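Long-range contacts in GNA33 (Neisseria gonorrhoeae FA 1090, PDB 2G5D), which probably acts as a lytic transglycosylase that cleaves the linkage between N-acetylmuramic acid and N-acetylglucosamine in peptidoglycan, leaving a 1,6-anhydro end: residues A[145-150]-A[260-265]; A[266-271]-A[307-312]; A[138-143]-A[229-234]; A[127-132]-A[249-254]; A[341-346]-A[378-383]. One frame throughout, in Å; residues are numbered along the deposited sequence.

Contact 1: A[145-150]-A[260-265]; sequences DDFISV and YADKNE
Phe147 meets Asp262, Lys263 and Asn264 in a small, ring-led packing contact between a five-stranded sheet, which strand 148-151 borders, and the end of strand 255-263, both within the MltA-specific insert. The ring arrives rim first. Its tip atom CZ lies 3.2 Å from the carbonyl O of Lys263, which sits in the ring plane, so the slightly positive C-H edge meets a partial negative charge. On one flank of that tip CE2 is 3.5 Å from OD1 of Asp262, and on the other CE1 is 4.2 Å from CA of Asn264. CG stands anti to the backbone N of Phe147 (chi1 -179°), which starts the ring on its way to the far segment. Ring and carboxylate are turned 72° against each other, and OD1 is the oxygen of Asp262 nearer to the rim.

The second carboxylate oxygen works within its own strand: OD2 of Asp262 accepts the N-H of Lys263 at 2.8 Å, on the anti side and somewhat out of the carboxylate plane. The same oxygen forms a salt bridge with Lys199, which also binds OG of Ser149, so one lysine links the two segments through polar groups. Aspartate suits this place because its short side chain can serve a backbone N-H and a lysine together.

Ala261 and Asp262 form a classic beta bulge opposite Phe314 of strand 313-317. The rings of Phe314 and Tyr210 meet Phe147 edge-to-face, while strand 197-203, which carries Lys199, pairs with strand 148-151 alongside.

Contact 2: A[266-271]-A[307-312]; sequences HPYVSI and GQNPSY
Pro267 and Pro310 touch ring to ring where two irregular loops of the insert region pass each other in roughly opposite directions, 136° apart, one leading from strand 255-263 into helix 271-276, the other from helix 302-306 into strand 313-317. The two pyrrolidine rings cross at about a right angle, with CG of Pro267 3.8 Å from CG of Pro310. The carbonyl of Pro267 also leans on the second ring, its O lying 3.1 Å from CD of Pro310. That same oxygen receives a weak, bent hydrogen bond from N of Ser311, at 3.3 Å and 133°.

On one flank His266 lays its CB against CB of Pro310 at 3.8 Å, while its imidazole turns away and gives NE2 to the carbonyl of Tyr210. The carbonyl O of His266 accepts a hydrogen bond from a water at 2.8 Å. OG of Ser311, anti to its backbone N (chi1 178°), is turned to the same water and hydrogen-bonded to it.

Farther along, the branched CB of Val269 rests 3.4 Å from the carbonyl O of Gln308, and its CG2 touches Pro310. CG2 of Ile271 reaches CB of Asn309 at 4.1 Å, in a spot that Phe238 of helix 234-243 also lines.

Proline suits these loops because it fixes phi and offers a greasy ring, but it brings no N-H. With prolines on both sides, the contact depends largely on apolar ring surface, and the polar links that can be stated with confidence are one weak backbone bond and a bridging water.

Contact 3: A[138-143]-A[229-234]; sequences FPIYGI and GYAEDP
Phe138 and Ala231 pair in an antiparallel bridge where strand 138-141 meets the end of strand 227-231 at 130°. N of Phe138 gives a hydrogen bond to O of Ala231 (3.2 Å), and N of Ala231 returns a shorter one to O of Phe138 (2.8 Å).

The side chain of Phe138 extends this pairing past the strand end. CB lies 3.6 Å from O of Ala231. CG stands anti to the carbonyl carbon (chi1 -60°), on the backbone N side, and the Ala231 oxygen lies in the ring plane 3.3 Å from CD1. One atom farther out, CE1 is 3.4 Å from O of Glu232. Pro234 covers one face of the ring: its CB forms a CH-pi contact over CE2 and CD2, its CG reaches CZ, and its CD reaches CE1 and CZ. Proline fits here because it opens helix 234-243, where no N-H is needed, behind Asp233 as N-cap.

Next along, Pro139 opposes Tyr230 in a non-hydrogen-bonded pair, a position that tolerates a residue without N-H; its CB touches CE2 of the tyrosine ring at 3.8 Å. On the other face CD1 of Ile140 reaches CB of Ala231 at 3.9 Å, while N of Ile140 binds O of Gly229 at 2.8 Å.

Contact 4: A[127-132]-A[249-254]; sequences KGDGRR and KTPSGK
Gly128 touches Lys249 and Thr250 through backbone atoms. Its N gives a hydrogen bond to O of Lys249 at 3.3 Å, with the donor well above the carbonyl plane, 54° out of it. Its own O meets CA of Thr250 at 3.2 Å in a nearly straight C-H...O contact, 175° at the hydrogen. The almost fully extended backbone of Gly128 comes more easily to a residue without CB. Beside it, Asp129 crosses Pro251 at about a right angle, with OD2 3.5 Å from the ring carbon CD. That carbon is attached to the amide nitrogen and so carries slightly positive hydrogens for the carboxylate.

One shell out, the carboxylate is steadied from its own loop. OD1 of Asp129 takes the N-H of Gly130 at 3.1 Å on its anti lone pair, and Arg131 adds charge only, NH2 lying a long 3.7 Å from OD2 with no N-H aimed at it. In the other segment, Thr250 to Gly253 form a type I turn closed by N of Gly253 to O of Thr250 at 2.8 Å. Pro251 takes the second place, where a fixed phi is welcome, and Gly253, the last residue of the turn, has a positive phi. N of Thr250 binds O of Lys254 at 2.9 Å and so ties the two ends of the loop together.

Lys127 and Lys249 form a parallel bridge, and Leu126 continues the pairing by bonding to the backbone of Lys249. The turn of the hairpin formed by strands 246-249 and 255-263 thus packs against the end of strand 116-129, which runs parallel to strand 246-249.

Contact 5: A[341-346]-A[378-383]; sequences AIDRHY and AIKGAV
Asp343 and Gly381 make the tight centre, where the end of strand 339-342 meets the loop before strand 384-391. N of Gly381 gives OD2 of Asp343 a short, straight hydrogen bond, 2.7 Å and 169°, on the anti lone pair. CG lies anti to the backbone N of Asp343 (chi1 176°), which sends the carboxylate across to the loop. OD1 accepts N of His345 at 3.0 Å from above the carboxylate plane and closes an Asx turn. The positive phi of Gly381 would strain a side chain.

Two packing contacts flank this grip. CB of Ala382 sits over one face of the Tyr346 ring in a CH-pi contact, 4.1 Å from its centroid, while the tyrosine OH binds O of Gly38. On the other flank the CG2 methyl of Ile379 lies 3.7 Å from the backbone O of Ala341.

One water accepts from N of Asp343, within reach of O of Gly381. On the looser, exposed side another donates to OD1 at 2.7 Å and probably links it to NZ of Lys380, though NZ lies doubtfully close. An Asx turn clasping a neighbouring loop thus joins two strand connections of the 3D domain, of the double-psi beta-barrel clan.

Contacts 1 to 4 belong to the insert region and contact 5 to the 3D domain, its centre about 36 Å from that of contact 4. Contact 5 is the most buried and turns on a charged side chain binding backbone; contact 4, farthest from the chain's centre, is mostly backbone at a hairpin tip. Contacts 3 and 4 involve neighbouring strands: strand 227-231 lies between strands 116-129 and 138-141, and N of Tyr230 bonds to O of Asp129. Contacts 1 and 2 are joined by Asn264, whose amide bonds to Tyr312 and Pro310. Ring and proline packing dominates contacts 1 to 3; strand pairing is antiparallel in contact 3 and a single parallel bridge in contact 4.

Contact 1: A[145-150]-A[260-265]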
# COMPACT_ATOMS: atom_id res chain seq x y z
N ASP A 145 16.11 -3.00 -18.79
CA ASP A 145 16.10 -3.78 -20.03
C ASP A 145 16.49 -5.25 -19.84
O ASP A 145 16.15 -6.09 -20.68
CB ASP A 145 17.07 -3.14 -21.03
CG ASP A 145 16.70 -1.72 -21.38
OD1 ASP A 145 15.61 -1.25 -20.97
OD2 ASP A 145 17.51 -1.07 -22.09
N ASP A 146 17.20 -5.56 -18.76
CA ASP A 146 17.70 -6.91 -18.52
C ASP A 146 17.13 -7.52 -17.24
O ASP A 146 17.63 -8.52 -16.73
CB ASP A 146 19.23 -6.90 -18.45
CG ASP A 146 19.76 -6.11 -17.26
OD1 ASP A 146 19.12 -5.12 -16.85
OD2 ASP A 146 20.83 -6.49 -16.73
N PHE A 147 16.08 -6.91 -16.72
CA PHE A 147 15.45 -7.35 -15.48
C PHE A 147 14.45 -8.44 -15.82
O PHE A 147 13.48 -8.19 -16.53
CB PHE A 147 14.77 -6.15 -14.82
CG PHE A 147 14.09 -6.46 -13.52
CD1 PHE A 147 14.77 -6.33 -12.32
CD2 PHE A 147 12.75 -6.83 -13.49
CE1 PHE A 147 14.14 -6.59 -11.11
CE2 PHE A 147 12.12 -7.10 -12.29
CZ PHE A 147 12.82 -6.97 -11.09
N ILE A 148 14.71 -9.66 -15.35
CA ILE A 148 13.88 -10.83 -15.69
C ILE A 148 13.27 -11.46 -14.43
O ILE A 148 13.99 -11.94 -13.54
CB ILE A 148 14.66 -11.88 -16.57
CG1 ILE A 148 14.67 -11.47 -18.05
CG2 ILE A 148 14.04 -13.28 -16.48
CD1 ILE A 148 15.90 -10.75 -18.48
N SER A 149 11.94 -11.46 -14.38
CA SER A 149 11.21 -12.09 -13.28
C SER A 149 10.85 -13.54 -13.61
O SER A 149 10.30 -13.82 -14.67
CB SER A 149 9.95 -11.29 -12.93
OG SER A 149 9.26 -11.87 -11.83
N VAL A 150 11.19 -14.44 -12.69
CA VAL A 150 10.83 -15.86 -12.82
C VAL A 150 10.02 -16.33 -11.60
O VAL A 150 10.45 -16.12 -10.46
CB VAL A 150 12.10 -16.77 -12.99
CG1 VAL A 150 11.69 -18.21 -13.29
CG2 VAL A 150 13.01 -16.24 -14.09
N TYR A 260 4.23 2.01 -8.49
CA TYR A 260 4.94 0.75 -8.36
C TYR A 260 4.80 -0.15 -9.60
O TYR A 260 3.69 -0.37 -10.07
CB TYR A 260 4.43 0.00 -7.12
CG TYR A 260 5.06 -1.34 -6.89
CD1 TYR A 260 6.25 -1.46 -6.17
CD2 TYR A 260 4.49 -2.49 -7.42
CE1 TYR A 260 6.84 -2.70 -5.96
CE2 TYR A 260 5.07 -3.73 -7.23
CZ TYR A 260 6.23 -3.83 -6.50
OH TYR A 260 6.79 -5.07 -6.31
N ALA A 261 5.92 -0.67 -10.09
CA ALA A 261 5.88 -1.66 -11.18
C ALA A 261 6.42 -3.01 -10.70
O ALA A 261 5.75 -4.04 -10.85
CB ALA A 261 6.65 -1.16 -12.40
N ASP A 262 7.62 -3.00 -10.13
CA ASP A 262 8.27 -4.20 -9.59
C ASP A 262 9.36 -3.82 -8.58
O ASP A 262 9.47 -2.64 -8.20
CB ASP A 262 8.85 -5.07 -10.73
CG ASP A 262 8.79 -6.58 -10.44
OD1 ASP A 262 8.78 -7.37 -11.41
OD2 ASP A 262 8.77 -6.98 -9.25
N LYS A 263 10.12 -4.81 -8.11
CA LYS A 263 11.25 -4.61 -7.20
C LYS A 263 12.31 -5.70 -7.38
O LYS A 263 12.05 -6.71 -8.04
CB LYS A 263 10.79 -4.50 -5.74
CG LYS A 263 10.03 -5.70 -5.18
CD LYS A 263 9.66 -5.47 -3.71
CE LYS A 263 8.57 -6.42 -3.25
NZ LYS A 263 8.24 -6.17 -1.83
N ASN A 264 13.49 -5.50 -6.80
CA ASN A 264 14.60 -6.45 -6.97
C ASN A 264 14.60 -7.63 -5.99
O ASN A 264 15.44 -8.53 -6.12
CB ASN A 264 15.96 -5.73 -6.98
CG ASN A 264 16.27 -5.01 -5.68
OD1 ASN A 264 15.47 -4.97 -4.74
ND2 ASN A 264 17.44 -4.40 -5.63
N GLU A 265 13.67 -7.61 -5.03
CA GLU A 265 13.48 -8.67 -4.03
C GLU A 265 14.60 -8.84 -3.01
O GLU A 265 14.61 -9.80 -2.24
CB GLU A 265 13.11 -10.02 -4.68
CG GLU A 265 11.70 -10.06 -5.29
CD GLU A 265 10.59 -10.12 -4.26
OE1 GLU A 265 10.89 -10.44 -3.08
OE2 GLU A 265 9.42 -9.86 -4.62

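Contact 2: A[266-271]-A[307-312]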
# COMPACT_ATOMS: atom_id res chain seq x y z
N HIS A 266 15.55 -7.90 -2.99
CA HIS A 266 16.55 -7.87 -1.93
C HIS A 266 15.89 -7.33 -0.66
O HIS A 266 14.94 -6.55 -0.75
CB HIS A 266 17.78 -7.06 -2.34
CG HIS A 266 18.61 -7.72 -3.40
ND1 HIS A 266 19.54 -8.69 -3.12
CD2 HIS A 266 18.63 -7.55 -4.75
CE1 HIS A 266 20.10 -9.10 -4.25
NE2 HIS A 266 19.57 -8.42 -5.25
N PRO A 267 16.36 -7.77 0.52
CA PRO A 267 15.68 -7.44 1.78
C PRO A 267 15.54 -5.96 2.08
O PRO A 267 16.46 -5.17 1.81
CB PRO A 267 16.57 -8.11 2.84
CG PRO A 267 17.89 -8.29 2.16
CD PRO A 267 17.52 -8.64 0.75
N TYR A 268 14.40 -5.57 2.64
CA TYR A 268 14.24 -4.23 3.16
C TYR A 268 15.02 -4.10 4.48
O TYR A 268 14.90 -4.94 5.37
CB TYR A 268 12.75 -3.88 3.37
CG TYR A 268 12.54 -2.70 4.29
CD1 TYR A 268 12.23 -2.90 5.64
CD2 TYR A 268 12.70 -1.38 3.84
CE1 TYR A 268 12.06 -1.84 6.51
CE2 TYR A 268 12.53 -0.30 4.71
CZ TYR A 268 12.21 -0.54 6.04
OH TYR A 268 12.03 0.50 6.92
N VAL A 269 15.83 -3.04 4.58
CA VAL A 269 16.48 -2.68 5.84
C VAL A 269 16.14 -1.22 6.18
O VAL A 269 16.24 -0.34 5.32
CB VAL A 269 18.02 -2.87 5.77
CG1 VAL A 269 18.71 -2.31 7.02
CG2 VAL A 269 18.37 -4.35 5.59
N SER A 270 15.72 -0.98 7.42
CA SER A 270 15.51 0.39 7.89
C SER A 270 16.84 1.17 8.04
O SER A 270 17.69 0.82 8.86
CB SER A 270 14.75 0.40 9.22
OG SER A 270 14.46 1.72 9.61
N ILE A 271 16.99 2.21 7.23
CA ILE A 271 18.14 3.11 7.32
C ILE A 271 18.09 3.96 8.60
O ILE A 271 19.12 4.33 9.15
CB ILE A 271 18.30 4.02 6.05
CG1 ILE A 271 17.06 4.91 5.84
CG2 ILE A 271 18.62 3.15 4.81
CD1 ILE A 271 17.31 6.17 4.98
N GLY A 307 22.78 2.83 0.79
CA GLY A 307 23.17 1.48 0.41
C GLY A 307 22.87 0.35 1.40
O GLY A 307 22.94 -0.81 1.04
N GLN A 308 22.55 0.69 2.65
CA GLN A 308 22.21 -0.34 3.64
C GLN A 308 20.87 -1.06 3.35
O GLN A 308 20.68 -2.20 3.78
CB GLN A 308 22.20 0.24 5.06
CG GLN A 308 23.56 0.77 5.51
CD GLN A 308 24.67 -0.27 5.45
OE1 GLN A 308 24.50 -1.40 5.91
NE2 GLN A 308 25.82 0.12 4.89
N ASN A 309 19.97 -0.40 2.63
CA ASN A 309 18.69 -0.99 2.19
C ASN A 309 18.86 -1.56 0.79
O ASN A 309 18.68 -0.82 -0.19
CB ASN A 309 17.59 0.09 2.22
CG ASN A 309 16.21 -0.43 1.77
OD1 ASN A 309 15.40 0.31 1.20
ND2 ASN A 309 15.93 -1.69 2.04
N PRO A 310 19.20 -2.86 0.66
CA PRO A 310 19.49 -3.38 -0.70
C PRO A 310 18.24 -3.49 -1.60
O PRO A 310 18.36 -3.63 -2.83
CB PRO A 310 20.11 -4.76 -0.44
CG PRO A 310 19.57 -5.18 0.87
CD PRO A 310 19.34 -3.92 1.68
N SER A 311 17.06 -3.42 -0.97
CA SER A 311 15.78 -3.37 -1.67
C SER A 311 15.68 -2.14 -2.58
O SER A 311 16.16 -1.08 -2.24
CB SER A 311 14.64 -3.35 -0.65
OG SER A 311 13.38 -3.25 -1.29
N TYR A 312 15.07 -2.31 -3.75
CA TYR A 312 14.96 -1.23 -4.73
C TYR A 312 13.71 -1.44 -5.53
O TYR A 312 13.44 -2.55 -6.02
CB TYR A 312 16.18 -1.19 -5.66
CG TYR A 312 16.44 0.14 -6.30
CD1 TYR A 312 17.25 1.10 -5.67
CD2 TYR A 312 15.89 0.45 -7.54
CE1 TYR A 312 17.49 2.33 -6.25
CE2 TYR A 312 16.13 1.68 -8.14
CZ TYR A 312 16.93 2.62 -7.49
OH TYR A 312 17.19 3.84 -8.08
O HOH W 1 12.81 -5.84 -2.49

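Contact 3: A[138-143]-A[229-234]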
# COMPACT_ATOMS: atom_id res chain seq x y z
N PHE A 138 18.61 13.13 -9.80
CA PHE A 138 18.48 11.73 -9.36
C PHE A 138 17.43 10.97 -10.14
O PHE A 138 16.23 11.16 -9.92
CB PHE A 138 18.21 11.65 -7.85
CG PHE A 138 19.31 12.26 -7.01
CD1 PHE A 138 19.29 13.63 -6.71
CD2 PHE A 138 20.38 11.49 -6.56
CE1 PHE A 138 20.32 14.21 -5.96
CE2 PHE A 138 21.41 12.07 -5.81
CZ PHE A 138 21.37 13.43 -5.50
N PRO A 139 17.87 10.07 -11.04
CA PRO A 139 16.96 9.34 -11.93
C PRO A 139 15.99 8.39 -11.20
O PRO A 139 16.39 7.70 -10.26
CB PRO A 139 17.92 8.54 -12.82
CG PRO A 139 19.15 8.40 -12.01
CD PRO A 139 19.28 9.67 -11.25
N ILE A 140 14.73 8.39 -11.63
CA ILE A 140 13.74 7.38 -11.22
C ILE A 140 13.69 6.39 -12.36
O ILE A 140 13.37 6.76 -13.49
CB ILE A 140 12.30 7.97 -10.99
CG1 ILE A 140 12.21 8.83 -9.72
CG2 ILE A 140 11.23 6.83 -10.87
CD1 ILE A 140 13.11 10.01 -9.65
N TYR A 141 14.01 5.14 -12.06
CA TYR A 141 14.05 4.10 -13.08
C TYR A 141 12.77 3.27 -13.14
O TYR A 141 12.18 2.94 -12.11
CB TYR A 141 15.22 3.14 -12.83
CG TYR A 141 16.59 3.75 -12.85
CD1 TYR A 141 17.24 4.04 -11.66
CD2 TYR A 141 17.27 3.97 -14.06
CE1 TYR A 141 18.52 4.58 -11.66
CE2 TYR A 141 18.55 4.51 -14.07
CZ TYR A 141 19.17 4.81 -12.87
OH TYR A 141 20.43 5.35 -12.85
N GLY A 142 12.37 2.93 -14.36
CA GLY A 142 11.38 1.90 -14.59
C GLY A 142 12.06 0.55 -14.65
O GLY A 142 13.25 0.44 -14.35
N ILE A 143 11.30 -0.48 -15.01
CA ILE A 143 11.85 -1.83 -15.16
C ILE A 143 13.02 -1.87 -16.17
O ILE A 143 12.84 -1.54 -17.35
CB ILE A 143 10.76 -2.88 -15.51
CG1 ILE A 143 9.76 -3.01 -14.34
CG2 ILE A 143 11.38 -4.24 -15.84
CD1 ILE A 143 8.40 -3.55 -14.74
N GLY A 229 12.03 10.23 -14.83
CA GLY A 229 12.18 11.59 -14.37
C GLY A 229 13.29 11.65 -13.36
O GLY A 229 13.98 10.65 -13.13
N TYR A 230 13.44 12.82 -12.75
CA TYR A 230 14.55 13.11 -11.85
C TYR A 230 14.05 13.78 -10.59
O TYR A 230 13.23 14.69 -10.66
CB TYR A 230 15.61 13.98 -12.56
CG TYR A 230 16.34 13.24 -13.66
CD1 TYR A 230 15.76 13.07 -14.92
CD2 TYR A 230 17.59 12.68 -13.44
CE1 TYR A 230 16.42 12.38 -15.93
CE2 TYR A 230 18.26 11.98 -14.44
CZ TYR A 230 17.67 11.84 -15.67
OH TYR A 230 18.32 11.15 -16.67
N ALA A 231 14.54 13.32 -9.44
CA ALA A 231 14.22 13.92 -8.14
C ALA A 231 15.30 14.92 -7.72
O ALA A 231 16.48 14.75 -8.04
CB ALA A 231 14.08 12.83 -7.09
N GLU A 232 14.92 15.95 -6.97
CA GLU A 232 15.89 16.91 -6.46
C GLU A 232 16.72 16.33 -5.32
O GLU A 232 17.95 16.52 -5.26
CB GLU A 232 15.21 18.21 -6.01
CG GLU A 232 14.80 19.12 -7.16
CD GLU A 232 14.27 20.46 -6.72
OE1 GLU A 232 13.51 21.09 -7.50
OE2 GLU A 232 14.61 20.89 -5.59
N ASP A 233 16.03 15.61 -4.43
CA ASP A 233 16.60 15.09 -3.19
C ASP A 233 16.59 13.56 -3.17
O ASP A 233 15.53 12.97 -3.37
CB ASP A 233 15.81 15.64 -1.99
CG ASP A 233 16.41 15.25 -0.66
OD1 ASP A 233 17.33 15.96 -0.20
OD2 ASP A 233 15.98 14.25 -0.06
N PRO A 234 17.76 12.91 -2.91
CA PRO A 234 17.91 11.44 -2.90
C PRO A 234 17.27 10.74 -1.69
O PRO A 234 16.93 9.56 -1.77
CB PRO A 234 19.43 11.25 -2.81
CG PRO A 234 19.89 12.44 -2.04
CD PRO A 234 19.04 13.58 -2.56

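Contact 4: A[127-132]-A[249-254]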
# COMPACT_ATOMS: atom_id res chain seq x y z
N LYS A 127 9.82 17.31 -5.15
CA LYS A 127 10.33 18.20 -6.19
C LYS A 127 11.21 17.42 -7.18
O LYS A 127 12.01 16.57 -6.79
CB LYS A 127 11.11 19.36 -5.57
CG LYS A 127 10.30 20.29 -4.70
CD LYS A 127 11.23 21.30 -4.03
CE LYS A 127 10.47 22.41 -3.35
NZ LYS A 127 11.39 23.52 -2.95
N GLY A 128 11.04 17.70 -8.47
CA GLY A 128 11.76 16.97 -9.50
C GLY A 128 11.40 17.47 -10.88
O GLY A 128 10.78 18.53 -11.00
N ASP A 129 11.78 16.72 -11.91
CA ASP A 129 11.50 17.11 -13.29
C ASP A 129 11.40 15.88 -14.20
O ASP A 129 11.78 14.79 -13.81
CB ASP A 129 12.61 18.07 -13.80
CG ASP A 129 12.05 19.28 -14.57
OD1 ASP A 129 11.05 19.15 -15.31
OD2 ASP A 129 12.65 20.37 -14.43
N GLY A 130 10.88 16.07 -15.41
CA GLY A 130 10.85 15.02 -16.42
C GLY A 130 12.19 14.89 -17.14
O GLY A 130 12.38 14.01 -17.96
N ARG A 131 13.11 15.80 -16.79
CA ARG A 131 14.45 15.89 -17.37
C ARG A 131 15.47 16.00 -16.27
O ARG A 131 15.15 16.30 -15.12
CB ARG A 131 14.58 17.19 -18.14
CG ARG A 131 14.30 17.16 -19.61
CD ARG A 131 14.41 18.59 -20.13
NE ARG A 131 13.75 19.53 -19.21
CZ ARG A 131 14.29 20.65 -18.72
NH1 ARG A 131 15.51 21.03 -19.06
NH2 ARG A 131 13.58 21.41 -17.88
N ARG A 132 16.73 15.79 -16.63
CA ARG A 132 17.83 16.13 -15.75
C ARG A 132 18.02 17.64 -15.84
O ARG A 132 18.09 18.19 -16.92
CB ARG A 132 19.09 15.39 -16.17
CG ARG A 132 20.17 15.37 -15.12
CD ARG A 132 21.49 14.97 -15.73
NE ARG A 132 22.56 14.98 -14.73
CZ ARG A 132 23.85 15.14 -15.01
NH1 ARG A 132 24.27 15.32 -16.26
NH2 ARG A 132 24.74 15.13 -14.02
N LYS A 249 6.76 16.82 -8.40
CA LYS A 249 6.19 18.15 -8.61
C LYS A 249 7.24 18.99 -9.32
O LYS A 249 8.25 19.36 -8.71
CB LYS A 249 5.73 18.81 -7.31
CG LYS A 249 5.15 20.22 -7.47
CD LYS A 249 4.03 20.48 -6.46
CE LYS A 249 3.29 21.78 -6.75
NZ LYS A 249 1.82 21.63 -6.49
N THR A 250 7.00 19.26 -10.61
CA THR A 250 7.96 19.98 -11.47
C THR A 250 8.02 21.46 -11.08
O THR A 250 7.09 21.95 -10.44
CB THR A 250 7.64 19.79 -12.98
OG1 THR A 250 6.49 20.57 -13.36
CG2 THR A 250 7.41 18.30 -13.33
N PRO A 251 9.11 22.18 -11.44
CA PRO A 251 9.24 23.58 -11.01
C PRO A 251 8.04 24.50 -11.33
O PRO A 251 7.86 25.52 -10.65
CB PRO A 251 10.51 24.05 -11.74
CG PRO A 251 11.31 22.79 -11.93
CD PRO A 251 10.28 21.74 -12.23
N SER A 252 7.25 24.13 -12.33
CA SER A 252 6.07 24.91 -12.72
C SER A 252 4.77 24.46 -12.02
O SER A 252 3.71 25.05 -12.24
CB SER A 252 5.89 24.91 -14.24
OG SER A 252 5.79 23.59 -14.74
N GLY A 253 4.88 23.44 -11.17
CA GLY A 253 3.74 22.96 -10.39
C GLY A 253 2.99 21.77 -10.98
O GLY A 253 1.99 21.34 -10.41
N LYS A 254 3.46 21.25 -12.12
CA LYS A 254 2.88 20.05 -12.73
C LYS A 254 3.23 18.80 -11.94
O LYS A 254 4.18 18.78 -11.17
CB LYS A 254 3.37 19.87 -14.17
CG LYS A 254 2.54 20.58 -15.22
CD LYS A 254 3.01 22.00 -15.43
CE LYS A 254 2.35 22.64 -16.63
NZ LYS A 254 2.81 24.03 -16.73

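Contact 5: A[341-346]-A[378-383]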
# COMPACT_ATOMS: atom_id res chain seq x y z
N ALA A 341 -5.28 -0.19 4.12
CA ALA A 341 -4.67 -1.51 3.97
C ALA A 341 -5.02 -2.43 5.15
O ALA A 341 -5.04 -2.01 6.31
CB ALA A 341 -3.12 -1.41 3.78
N ILE A 342 -5.26 -3.71 4.82
CA ILE A 342 -5.72 -4.71 5.78
C ILE A 342 -4.96 -6.04 5.61
O ILE A 342 -4.14 -6.18 4.71
CB ILE A 342 -7.27 -4.97 5.64
CG1 ILE A 342 -7.70 -5.11 4.16
CG2 ILE A 342 -8.08 -3.83 6.26
CD1 ILE A 342 -7.28 -6.46 3.47
N ASP A 343 -5.28 -7.01 6.46
CA ASP A 343 -4.70 -8.34 6.39
C ASP A 343 -5.78 -9.23 5.77
O ASP A 343 -6.85 -9.40 6.34
CB ASP A 343 -4.28 -8.80 7.80
CG ASP A 343 -3.75 -10.23 7.83
OD1 ASP A 343 -3.69 -10.93 6.80
OD2 ASP A 343 -3.38 -10.68 8.93
N ARG A 344 -5.47 -9.79 4.61
CA ARG A 344 -6.41 -10.61 3.85
C ARG A 344 -6.69 -12.00 4.41
O ARG A 344 -7.58 -12.70 3.93
CB ARG A 344 -5.93 -10.75 2.41
CG ARG A 344 -6.14 -9.52 1.58
CD ARG A 344 -5.75 -9.82 0.15
NE ARG A 344 -6.81 -10.57 -0.51
CZ ARG A 344 -6.82 -10.91 -1.79
NH1 ARG A 344 -5.80 -10.57 -2.57
NH2 ARG A 344 -7.85 -11.59 -2.29
N HIS A 345 -5.92 -12.41 5.41
CA HIS A 345 -6.26 -13.59 6.19
C HIS A 345 -7.59 -13.38 6.87
O HIS A 345 -8.29 -14.35 7.18
CB HIS A 345 -5.21 -13.85 7.28
CG HIS A 345 -3.91 -14.37 6.76
ND1 HIS A 345 -3.83 -15.41 5.86
CD2 HIS A 345 -2.63 -14.03 7.05
CE1 HIS A 345 -2.56 -15.68 5.61
NE2 HIS A 345 -1.81 -14.86 6.32
N TYR A 346 -7.91 -12.11 7.12
CA TYR A 346 -9.01 -11.73 8.01
C TYR A 346 -10.09 -10.87 7.33
O TYR A 346 -11.29 -11.05 7.61
CB TYR A 346 -8.46 -11.08 9.29
CG TYR A 346 -7.66 -12.06 10.14
CD1 TYR A 346 -6.28 -11.95 10.26
CD2 TYR A 346 -8.29 -13.14 10.78
CE1 TYR A 346 -5.53 -12.87 11.01
CE2 TYR A 346 -7.55 -14.07 11.53
CZ TYR A 346 -6.18 -13.92 11.65
OH TYR A 346 -5.44 -14.82 12.40
N ALA A 378 3.76 -5.46 6.29
CA ALA A 378 3.78 -5.20 7.74
C ALA A 378 2.39 -5.08 8.40
O ALA A 378 2.29 -4.77 9.58
CB ALA A 378 4.63 -3.95 8.03
N ILE A 379 1.33 -5.37 7.65
CA ILE A 379 -0.05 -5.21 8.13
C ILE A 379 -0.65 -6.59 8.40
O ILE A 379 -1.02 -7.29 7.47
CB ILE A 379 -0.90 -4.37 7.14
CG1 ILE A 379 -0.20 -3.04 6.82
CG2 ILE A 379 -2.35 -4.13 7.67
CD1 ILE A 379 -0.05 -2.09 8.02
N LYS A 380 -0.72 -6.97 9.67
CA LYS A 380 -1.11 -8.34 10.06
C LYS A 380 -2.03 -8.35 11.26
O LYS A 380 -1.83 -7.56 12.21
CB LYS A 380 0.11 -9.24 10.36
CG LYS A 380 1.09 -9.52 9.20
CD LYS A 380 0.48 -10.30 8.04
CE LYS A 380 1.53 -10.59 6.98
NZ LYS A 380 0.93 -10.82 5.62
N GLY A 381 -3.02 -9.24 11.24
CA GLY A 381 -4.00 -9.34 12.33
C GLY A 381 -5.43 -9.02 11.94
O GLY A 381 -5.69 -8.31 10.95
N ALA A 382 -6.36 -9.57 12.72
CA ALA A 382 -7.80 -9.37 12.48
C ALA A 382 -8.24 -7.88 12.55
O ALA A 382 -9.01 -7.41 11.69
CB ALA A 382 -8.61 -10.22 13.44
N VAL A 383 -7.77 -7.18 13.58
CA VAL A 383 -8.01 -5.75 13.77
C VAL A 383 -6.70 -4.98 13.55
O VAL A 383 -5.92 -4.76 14.47
CB VAL A 383 -8.64 -5.40 15.17
CG1 VAL A 383 -9.13 -3.97 15.20
CG2 VAL A 383 -9.78 -6.38 15.56
O HOH W 2 -6.57 -6.33 8.88
O HOH W 3 -1.55 -10.96 5.09